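Local structure of 3'3'-cGAMP-specific phosphodiesterase 3 (Vibrio cholerae O1 biovar El Tor str. N16961, 5Z7C) at residues S124-E127 and R128-T132. The protein is a largely helical phosphodiesterase of the HD-domain family, with two HD-type domains. The protein carries 2 engineered substitutions. Residues are numbered along the deposited sequence; the frame is centred on the assembly and turned at random.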
ATOM      1  N   SER A 124     -15.997  10.381  29.007  1.00 87.56           N
ATOM      2  CA  SER A 124     -15.551  11.632  29.531  1.00 89.00           C
ATOM      3  C   SER A 124     -14.126  11.809  29.081  1.00 87.75           C
ATOM      4  O   SER A 124     -13.350  10.900  29.072  1.00 87.05           O
ATOM      5  CB  SER A 124     -15.629  11.648  31.041  1.00 82.08           C
ATOM      6  OG  SER A 124     -14.604  10.867  31.587  1.00 82.46           O
ATOM      7  N   TRP A 125     -13.811  13.001  28.661  1.00 68.99           N
ATOM      8  CA  TRP A 125     -12.457  13.414  28.530  1.00 65.95           C
ATOM      9  C   TRP A 125     -11.642  12.935  29.673  1.00 67.77           C
ATOM     10  O   TRP A 125     -10.631  12.316  29.495  1.00 66.97           O
ATOM     11  CB  TRP A 125     -12.387  14.900  28.496  1.00 66.92           C
ATOM     12  CG  TRP A 125     -11.261  15.316  27.755  1.00 69.92           C
ATOM     13  CD1 TRP A 125     -11.051  15.147  26.441  1.00 68.80           C
ATOM     14  CD2 TRP A 125     -10.135  15.960  28.265  1.00 67.28           C
ATOM     15  NE1 TRP A 125      -9.851  15.663  26.083  1.00 63.09           N
ATOM     16  CE2 TRP A 125      -9.266  16.172  27.201  1.00 65.58           C
ATOM     17  CE3 TRP A 125      -9.778  16.386  29.517  1.00 70.09           C
ATOM     18  CZ2 TRP A 125      -8.080  16.790  27.352  1.00 66.63           C
ATOM     19  CZ3 TRP A 125      -8.624  16.986  29.666  1.00 77.70           C
ATOM     20  CH2 TRP A 125      -7.774  17.197  28.593  1.00 75.50           C
ATOM     21  N   THR A 126     -12.061  13.249  30.864  1.00 69.12           N
ATOM     22  CA  THR A 126     -11.304  12.840  32.000  1.00 71.15           C
ATOM     23  C   THR A 126     -11.077  11.345  32.000  1.00 70.22           C
ATOM     24  O   THR A 126     -10.066  10.887  32.459  1.00 70.89           O
ATOM     25  CB  THR A 126     -11.974  13.291  33.277  1.00 74.26           C
ATOM     26  OG1 THR A 126     -11.476  14.580  33.620  1.00 75.89           O
ATOM     27  CG2 THR A 126     -11.659  12.355  34.391  1.00 76.12           C
ATOM     28  N   GLU A 127     -12.005  10.576  31.473  1.00 79.47           N
ATOM     29  CA  GLU A 127     -11.866   9.135  31.494  1.00 81.52           C
ATOM     30  C   GLU A 127     -10.822   8.690  30.519  1.00 76.19           C
ATOM     31  O   GLU A 127     -10.044   7.808  30.780  1.00 73.30           O
ATOM     32  CB  GLU A 127     -13.175   8.485  31.095  1.00 87.40           C
ATOM     33  CG  GLU A 127     -13.954   7.898  32.237  1.00100.91           C
ATOM     34  CD  GLU A 127     -13.098   7.075  33.167  1.00104.52           C
ATOM     35  OE1 GLU A 127     -13.104   7.352  34.379  1.00 99.51           O
ATOM     36  OE2 GLU A 127     -12.415   6.149  32.687  1.00103.46           O
ATOM     37  N   ARG A 128     -10.848   9.308  29.363  1.00 74.36           N
ATOM     38  CA  ARG A 128      -9.956   8.992  28.295  1.00 69.73           C
ATOM     39  C   ARG A 128      -8.527   9.212  28.681  1.00 72.55           C
ATOM     40  O   ARG A 128      -7.661   8.468  28.298  1.00 65.58           O
ATOM     41  CB  ARG A 128     -10.300   9.860  27.106  1.00 69.01           C
ATOM     42  CG  ARG A 128     -11.717   9.688  26.658  1.00 85.35           C
ATOM     43  CD  ARG A 128     -11.886   9.909  25.162  1.00 90.12           C
ATOM     44  NE  ARG A 128     -11.513  11.258  24.767  1.00 91.79           N
ATOM     45  CZ  ARG A 128     -11.070  11.583  23.567  1.00 87.39           C
ATOM     46  NH1 ARG A 128     -10.946  10.668  22.633  1.00 81.94           N
ATOM     47  NH2 ARG A 128     -10.750  12.825  23.304  1.00 89.20           N
ATOM     48  N   ILE A 129      -8.269  10.254  29.431  1.00 64.40           N
ATOM     49  CA  ILE A 129      -6.936  10.487  29.888  1.00 65.63           C
ATOM     50  C   ILE A 129      -6.525   9.431  30.869  1.00 67.07           C
ATOM     51  O   ILE A 129      -5.429   8.936  30.805  1.00 66.93           O
ATOM     52  CB  ILE A 129      -6.834  11.835  30.521  1.00 67.79           C
ATOM     53  CG1 ILE A 129      -7.334  12.865  29.545  1.00 66.46           C
ATOM     54  CG2 ILE A 129      -5.423  12.136  30.897  1.00 69.16           C
ATOM     55  CD1 ILE A 129      -6.432  13.109  28.413  1.00 64.67           C
ATOM     56  N   LEU A 130      -7.388   9.104  31.793  1.00 68.66           N
ATOM     57  CA  LEU A 130      -7.012   8.132  32.768  1.00 70.30           C
ATOM     58  C   LEU A 130      -6.790   6.806  32.111  1.00 68.33           C
ATOM     59  O   LEU A 130      -5.850   6.115  32.405  1.00 68.82           O
ATOM     60  CB  LEU A 130      -8.072   8.031  33.839  1.00 72.49           C
ATOM     61  CG  LEU A 130      -8.052   9.254  34.724  1.00 75.10           C
ATOM     62  CD1 LEU A 130      -9.026   9.121  35.800  1.00 77.47           C
ATOM     63  CD2 LEU A 130      -6.710   9.465  35.282  1.00 76.69           C
ATOM     64  N   THR A 131      -7.680   6.445  31.220  1.00 68.87           N
ATOM     65  CA  THR A 131      -7.561   5.205  30.506  1.00 66.98           C
ATOM     66  C   THR A 131      -6.354   5.146  29.623  1.00 68.95           C
ATOM     67  O   THR A 131      -5.729   4.130  29.530  1.00 70.14           O
ATOM     68  CB  THR A 131      -8.781   4.970  29.691  1.00 68.92           C
ATOM     69  OG1 THR A 131      -9.913   5.271  30.494  1.00 80.62           O
ATOM     70  CG2 THR A 131      -8.864   3.557  29.303  1.00 65.21           C
ATOM     71  N   THR A 132      -6.052   6.217  28.937  1.00 61.78           N
ATOM     72  CA  THR A 132      -4.881   6.218  28.085  1.00 60.43           C
ATOM     73  C   THR A 132      -3.611   6.083  28.889  1.00 65.49           C
ATOM     74  O   THR A 132      -2.645   5.510  28.450  1.00 61.55           O
ATOM     75  CB  THR A 132      -4.854   7.327  26.996  1.00 58.94           C
ATOM     76  OG1 THR A 132      -4.922   8.613  27.586  1.00 60.65           O
ATOM     77  CG2 THR A 132      -5.940   7.175  26.031  1.00 56.89           C
TER
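Trp125 and Ile129 meet one turn apart on the first two turns of helix 125-137, in the first HD domain, with Ser124 as the N-cap residue. Ile129 lays CG1 over one face of the indole, 4.2 Å from the centroid of the six-membered ring of Trp125, a CH-pi contact. CG of Trp125 lies roughly anti to the backbone N (chi1 -152°), which carries the ring to Ile129. Arg128, bent at chi2 and chi3, crosses the Trp125 side chain at about a right angle; its NH2 stands a loose 3.9 Å from CD1 of Trp125, the two planes 52° apart. Trp125, Thr126, Glu127 and Leu130 are solvent-exposed, Arg128 and Ile129 partly so. The turn itself is held by backbone bonds such as Arg128 N to Ser124 O (3.0 Å), while the capping bond from Glu127 N to Ser124 OG is weak and doubtful in its details. Buried Thr132 faces helix 108-118, touching Ile115 and Val116; Arg128 O takes bonds from Thr132 N and OG1, one on each side of its carbonyl plane. Glu127 O is likewise gripped twice, by Thr131 N at 2.8 Å and by Thr131 OG1 at 2.6 Å, the hydroxyl lying 43° out of the carbonyl plane.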